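Local coordinates for inosine-uridine preferring nucleoside hydrolase family protein (Bacillus anthracis, PDB 2C40) that belongs to the inosine-uridine preferring nucleoside hydrolase family and holds a calcium ion and alpha-D-ribofuranose in a shared pocket, at residues Trp150-Glu163 / Thr169-Val181. Sequence-based numbering, arbitrary orientation. Where two conformers were deposited one is given.
With RIB (alpha-D-ribofuranose), chain D.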
loop_
_atom_site.group_PDB
_atom_site.type_symbol
_atom_site.label_atom_id
_atom_site.label_comp_id
_atom_site.label_asym_id
_atom_site.label_seq_id
_atom_site.Cartn_x
_atom_site.Cartn_y
_atom_site.Cartn_z
ATOM N N TRP A 150 17.213 15.760 -14.332
ATOM C CA TRP A 150 17.153 15.394 -12.936
ATOM C C TRP A 150 15.942 16.011 -12.243
ATOM O O TRP A 150 15.642 17.205 -12.380
ATOM C CB TRP A 150 18.459 15.817 -12.237
ATOM C CG TRP A 150 18.573 15.440 -10.776
ATOM C CD1 TRP A 150 18.337 14.201 -10.198
ATOM C CD2 TRP A 150 18.935 16.313 -9.717
ATOM N NE1 TRP A 150 18.528 14.272 -8.853
ATOM C CE2 TRP A 150 18.903 15.551 -8.521
ATOM C CE3 TRP A 150 19.284 17.672 -9.659
ATOM C CZ2 TRP A 150 19.212 16.096 -7.272
ATOM C CZ3 TRP A 150 19.583 18.228 -8.415
ATOM C CH2 TRP A 150 19.525 17.435 -7.230
ATOM N N MET A 151 15.273 15.153 -11.474
ATOM C CA MET A 151 14.324 15.560 -10.480
ATOM C C MET A 151 15.074 15.935 -9.211
ATOM O O MET A 151 15.589 15.094 -8.466
ATOM C CB MET A 151 13.315 14.435 -10.195
ATOM C CG MET A 151 12.014 14.949 -9.462
ATOM S SD MET A 151 12.181 15.406 -7.704
ATOM C CE MET A 151 11.491 17.029 -7.706
ATOM N N GLY A 152 15.129 17.213 -8.940
ATOM C CA GLY A 152 15.779 17.696 -7.725
ATOM C C GLY A 152 15.613 19.195 -7.578
ATOM O O GLY A 152 15.269 19.919 -8.537
ATOM N N GLY A 153 15.799 19.644 -6.343
ATOM C CA GLY A 153 15.916 21.060 -6.019
ATOM C C GLY A 153 14.587 21.754 -5.884
ATOM O O GLY A 153 13.549 21.180 -6.200
ATOM N N THR A 154 14.668 22.984 -5.378
ATOM C CA THR A 154 13.568 23.940 -5.364
ATOM C C THR A 154 14.119 25.364 -5.155
ATOM O O THR A 154 15.179 25.574 -4.511
ATOM C CB THR A 154 12.482 23.567 -4.273
ATOM O OG1 THR A 154 11.344 24.414 -4.374
ATOM C CG2 THR A 154 13.038 23.631 -2.824
ATOM N N PHE A 155 13.409 26.327 -5.728
ATOM C CA PHE A 155 13.769 27.750 -5.604
ATOM C C PHE A 155 12.688 28.536 -4.867
ATOM O O PHE A 155 12.810 29.737 -4.707
ATOM C CB PHE A 155 14.136 28.365 -6.977
ATOM C CG PHE A 155 15.301 27.654 -7.659
ATOM C CD1 PHE A 155 15.070 26.683 -8.611
ATOM C CD2 PHE A 155 16.596 27.944 -7.324
ATOM C CE1 PHE A 155 16.105 26.012 -9.193
ATOM C CE2 PHE A 155 17.661 27.276 -7.901
ATOM C CZ PHE A 155 17.419 26.314 -8.847
ATOM N N ARG A 156 11.687 27.836 -4.346
ATOM C CA ARG A 156 10.835 28.387 -3.276
ATOM C C ARG A 156 11.589 28.491 -1.951
ATOM O O ARG A 156 12.617 27.827 -1.741
ATOM C CB ARG A 156 9.644 27.497 -3.006
ATOM C CG ARG A 156 8.622 27.428 -4.129
ATOM C CD ARG A 156 7.922 26.122 -4.005
ATOM N NE ARG A 156 6.684 25.999 -4.745
ATOM C CZ ARG A 156 6.006 24.856 -4.820
ATOM N NH1 ARG A 156 6.468 23.778 -4.229
ATOM N NH2 ARG A 156 4.873 24.785 -5.510
ATOM N N THR A 157 11.031 29.294 -1.049
ATOM C CA THR A 157 11.565 29.477 0.311
ATOM C C THR A 157 11.533 28.223 1.205
ATOM O O THR A 157 12.270 28.146 2.183
ATOM C CB THR A 157 10.842 30.589 1.036
ATOM O OG1 THR A 157 9.440 30.406 0.857
ATOM C CG2 THR A 157 11.263 31.928 0.456
ATOM N N ALA A 158 10.674 27.259 0.883
ATOM C CA ALA A 158 10.651 26.009 1.613
ATOM C C ALA A 158 10.545 24.836 0.686
ATOM O O ALA A 158 9.897 24.932 -0.371
ATOM C CB ALA A 158 9.486 25.998 2.616
ATOM N N GLY A 159 11.149 23.720 1.117
ATOM C CA GLY A 159 11.159 22.459 0.375
ATOM C C GLY A 159 10.272 21.390 0.993
ATOM O O GLY A 159 9.318 21.690 1.684
ATOM N N ASN A 160 10.589 20.124 0.737
ATOM C CA ASN A 160 9.748 19.000 1.243
ATOM C C ASN A 160 10.511 18.162 2.249
ATOM O O ASN A 160 10.032 17.085 2.711
ATOM C CB ASN A 160 9.294 18.123 0.106
ATOM C CG ASN A 160 10.472 17.496 -0.653
ATOM O OD1 ASN A 160 11.613 17.925 -0.509
ATOM N ND2 ASN A 160 10.193 16.479 -1.435
ATOM N N VAL A 161 11.676 18.680 2.648
ATOM C CA VAL A 161 12.472 18.101 3.730
ATOM C C VAL A 161 12.108 18.767 5.072
ATOM O O VAL A 161 12.331 19.953 5.270
ATOM C CB VAL A 161 14.017 18.253 3.443
ATOM C CG1 VAL A 161 14.833 17.688 4.547
ATOM C CG2 VAL A 161 14.403 17.522 2.204
ATOM N N HIS A 162 11.548 17.992 5.998
ATOM C CA HIS A 162 11.224 18.511 7.324
ATOM C C HIS A 162 11.824 17.550 8.372
ATOM O O HIS A 162 11.198 16.633 8.816
ATOM C CB HIS A 162 9.716 18.843 7.424
ATOM C CG HIS A 162 9.296 19.872 6.398
ATOM N ND1 HIS A 162 8.620 19.547 5.235
ATOM C CD2 HIS A 162 9.586 21.200 6.295
ATOM C CE1 HIS A 162 8.469 20.628 4.489
ATOM N NE2 HIS A 162 9.046 21.646 5.108
ATOM N N GLU A 163 13.106 17.756 8.674
ATOM C CA GLU A 163 13.927 16.798 9.389
ATOM C C GLU A 163 14.828 17.472 10.402
ATOM O O GLU A 163 15.209 18.634 10.244
ATOM C CB GLU A 163 14.833 16.040 8.433
ATOM C CG GLU A 163 14.138 15.176 7.453
ATOM C CD GLU A 163 13.296 14.103 8.064
ATOM O OE1 GLU A 163 13.643 13.540 9.139
ATOM O OE2 GLU A 163 12.263 13.813 7.440
ATOM N N THR A 169 14.588 24.111 3.763
ATOM C CA THR A 169 14.717 24.852 2.512
ATOM C C THR A 169 15.146 23.982 1.329
ATOM O O THR A 169 15.195 24.459 0.207
ATOM C CB THR A 169 15.733 26.021 2.723
ATOM O OG1 THR A 169 16.966 25.520 3.233
ATOM C CG2 THR A 169 15.219 27.023 3.737
ATOM N N ALA A 170 15.461 22.707 1.569
ATOM C CA ALA A 170 15.940 21.792 0.527
ATOM C C ALA A 170 14.843 20.829 0.063
ATOM O O ALA A 170 13.823 20.596 0.757
ATOM C CB ALA A 170 17.117 20.969 1.019
ATOM N N GLU A 171 15.103 20.254 -1.096
ATOM C CA GLU A 171 14.297 19.197 -1.669
ATOM C C GLU A 171 15.037 17.877 -1.388
ATOM O O GLU A 171 16.262 17.868 -1.231
ATOM C CB GLU A 171 14.115 19.507 -3.145
ATOM C CG GLU A 171 13.543 18.438 -3.974
ATOM C CD GLU A 171 14.539 17.363 -4.330
ATOM O OE1 GLU A 171 14.025 16.247 -4.442
ATOM O OE2 GLU A 171 15.799 17.619 -4.460
ATOM N N TRP A 172 14.285 16.769 -1.273
ATOM C CA TRP A 172 14.818 15.476 -0.818
ATOM C C TRP A 172 15.934 14.827 -1.633
ATOM O O TRP A 172 16.880 14.267 -1.055
ATOM C CB TRP A 172 13.657 14.443 -0.598
ATOM C CG TRP A 172 13.293 14.307 0.853
ATOM C CD1 TRP A 172 12.167 14.768 1.472
ATOM C CD2 TRP A 172 14.112 13.746 1.872
ATOM N NE1 TRP A 172 12.214 14.482 2.809
ATOM C CE2 TRP A 172 13.407 13.863 3.082
ATOM C CE3 TRP A 172 15.363 13.108 1.871
ATOM C CZ2 TRP A 172 13.933 13.407 4.289
ATOM C CZ3 TRP A 172 15.874 12.643 3.050
ATOM C CH2 TRP A 172 15.164 12.794 4.250
ATOM N N ASN A 173 15.805 14.769 -2.958
ATOM C CA ASN A 173 16.879 14.170 -3.766
ATOM C C ASN A 173 18.226 14.894 -3.584
ATOM O O ASN A 173 19.278 14.244 -3.574
ATOM C CB ASN A 173 16.489 14.048 -5.251
ATOM C CG ASN A 173 15.416 12.963 -5.497
ATOM O OD1 ASN A 173 15.215 12.071 -4.666
ATOM N ND2 ASN A 173 14.774 13.010 -6.664
ATOM N N SER A 174 18.191 16.222 -3.441
ATOM C CA SER A 174 19.386 17.001 -3.121
ATOM C C SER A 174 19.840 16.760 -1.689
ATOM O O SER A 174 21.008 16.492 -1.444
ATOM C CB SER A 174 19.159 18.505 -3.292
ATOM O OG SER A 174 18.466 18.782 -4.488
ATOM N N PHE A 175 18.917 16.881 -0.750
ATOM C CA PHE A 175 19.230 16.662 0.667
ATOM C C PHE A 175 19.893 15.291 0.965
ATOM O O PHE A 175 20.778 15.223 1.769
ATOM C CB PHE A 175 17.954 16.838 1.480
ATOM C CG PHE A 175 18.146 16.769 2.988
ATOM C CD1 PHE A 175 18.891 17.734 3.642
ATOM C CD2 PHE A 175 17.532 15.766 3.737
ATOM C CE1 PHE A 175 19.070 17.701 4.996
ATOM C CE2 PHE A 175 17.695 15.696 5.125
ATOM C CZ PHE A 175 18.441 16.667 5.773
ATOM N N TRP A 176 19.482 14.233 0.276
ATOM C CA TRP A 176 20.019 12.885 0.531
ATOM C C TRP A 176 21.510 12.844 0.418
ATOM O O TRP A 176 22.158 12.121 1.179
ATOM C CB TRP A 176 19.432 11.854 -0.409
ATOM C CG TRP A 176 19.594 10.358 -0.015
ATOM C CD1 TRP A 176 18.803 9.663 0.810
ATOM C CD2 TRP A 176 20.539 9.403 -0.553
ATOM N NE1 TRP A 176 19.207 8.376 0.903
ATOM C CE2 TRP A 176 20.257 8.173 0.053
ATOM C CE3 TRP A 176 21.585 9.477 -1.499
ATOM C CZ2 TRP A 176 20.951 7.000 -0.247
ATOM C CZ3 TRP A 176 22.308 8.313 -1.770
ATOM C CH2 TRP A 176 21.969 7.084 -1.134
ATOM N N ASP A 177 22.057 13.617 -0.532
ATOM C CA ASP A 177 23.499 13.736 -0.717
ATOM C C ASP A 177 23.840 15.075 -1.422
ATOM O O ASP A 177 23.950 15.139 -2.675
ATOM C CB ASP A 177 23.995 12.553 -1.535
ATOM C CG ASP A 177 25.497 12.485 -1.579
ATOM O OD1 ASP A 177 26.087 13.446 -1.079
ATOM O OD2 ASP A 177 26.074 11.474 -2.048
ATOM N N PRO A 178 23.979 16.138 -0.631
ATOM C CA PRO A 178 24.307 17.479 -1.137
ATOM C C PRO A 178 25.659 17.590 -1.823
ATOM O O PRO A 178 25.815 18.402 -2.764
ATOM C CB PRO A 178 24.255 18.350 0.117
ATOM C CG PRO A 178 23.467 17.548 1.105
ATOM C CD PRO A 178 23.763 16.144 0.830
ATOM N N GLU A 179 26.616 16.772 -1.386
ATOM C CA GLU A 179 27.955 16.755 -1.961
ATOM C C GLU A 179 27.914 16.241 -3.402
ATOM O O GLU A 179 28.610 16.752 -4.269
ATOM C CB GLU A 179 28.870 15.924 -1.077
ATOM C CG GLU A 179 29.042 16.638 0.271
ATOM C CD GLU A 179 29.694 15.807 1.372
ATOM O OE1 GLU A 179 29.239 14.661 1.675
ATOM O OE2 GLU A 179 30.644 16.340 1.992
ATOM N N ALA A 180 27.078 15.240 -3.648
ATOM C CA ALA A 180 26.924 14.724 -4.963
ATOM C C ALA A 180 26.384 15.778 -5.914
ATOM O O ALA A 180 26.744 15.786 -7.091
ATOM C CB ALA A 180 26.012 13.553 -4.952
ATOM N N VAL A 181 25.474 16.623 -5.417
ATOM C CA VAL A 181 24.835 17.647 -6.236
ATOM C C VAL A 181 25.904 18.650 -6.625
ATOM O O VAL A 181 26.027 19.017 -7.817
ATOM C CB VAL A 181 23.657 18.360 -5.535
ATOM C CG1 VAL A 181 23.037 19.368 -6.477
ATOM C CG2 VAL A 181 22.598 17.371 -5.093
HETATM O O5 RIB D . 11.737 15.037 -3.391
HETATM C C5 RIB D . 10.889 14.311 -4.324
HETATM C C4 RIB D . 11.443 12.891 -4.457
HETATM O O4 RIB D . 11.263 12.255 -3.175
HETATM C C3 RIB D . 10.852 11.965 -5.540
HETATM O O3 RIB D . 11.863 11.763 -6.580
HETATM C C2 RIB D . 10.329 10.668 -4.775
HETATM O O2 RIB D . 10.622 9.261 -5.212
HETATM C C1 RIB D . 10.810 10.884 -3.318
HETATM O O HOH W 1 16.259 24.246 -2.307
HETATM O O HOH W 2 14.641 26.990 -0.612
HETATM O O HOH W 3 10.850 15.265 5.423
#
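The carboxylate of E171 reaches back to the chain just beyond strand 145-151, where its OE2 accepts a nearly straight bond from G153 N (2.8 Å, 170° at the hydrogen), the N-H pointing at OE2 from above the plane of the carboxylate. The same oxygen also accepts from S174 N, which comes from the syn side, tilted out of that plane, so two backbone N-H groups grip it; S174 OG joins them in one of its two conformers. With OE1 accepting from N173 N, E171 forms the N-cap of helix 172-176. A bend at chi2 (-78°) folds the chain back over its own helix start and leaves OE1 facing the sugar, whose O5 donates to it at 2.8 Å.

N173 works beside it: ND2 donates to M151 O (2.9 Å), which lies in the amide plane, although the nitrogen stands above the carbonyl plane. ND2 also donates to RIB O3 and, outside the two segments, to T125 O, contacts that probably help to set the amide's rotation. N160 spans chain and ligand with its two ends, OD1 weakly accepting from W172 N and ND2 donating to RIB O5 at 2.9 Å.

Farther from the sugar, V161 divides its methyls between two rings. CG2 sits over the five-membered ring of W172, 3.6 Å from its centroid and 7° off the normal, while CG1 covers a face of F175. At the indole edge, a water links W172 NE1 to E163 OE2 and H162 N; F73 stacks on the same indole.

Together the loop after the strand and the capped helix start build one wall of the ribofuranose pocket, beside the calcium site of this nucleoside hydrolase fold.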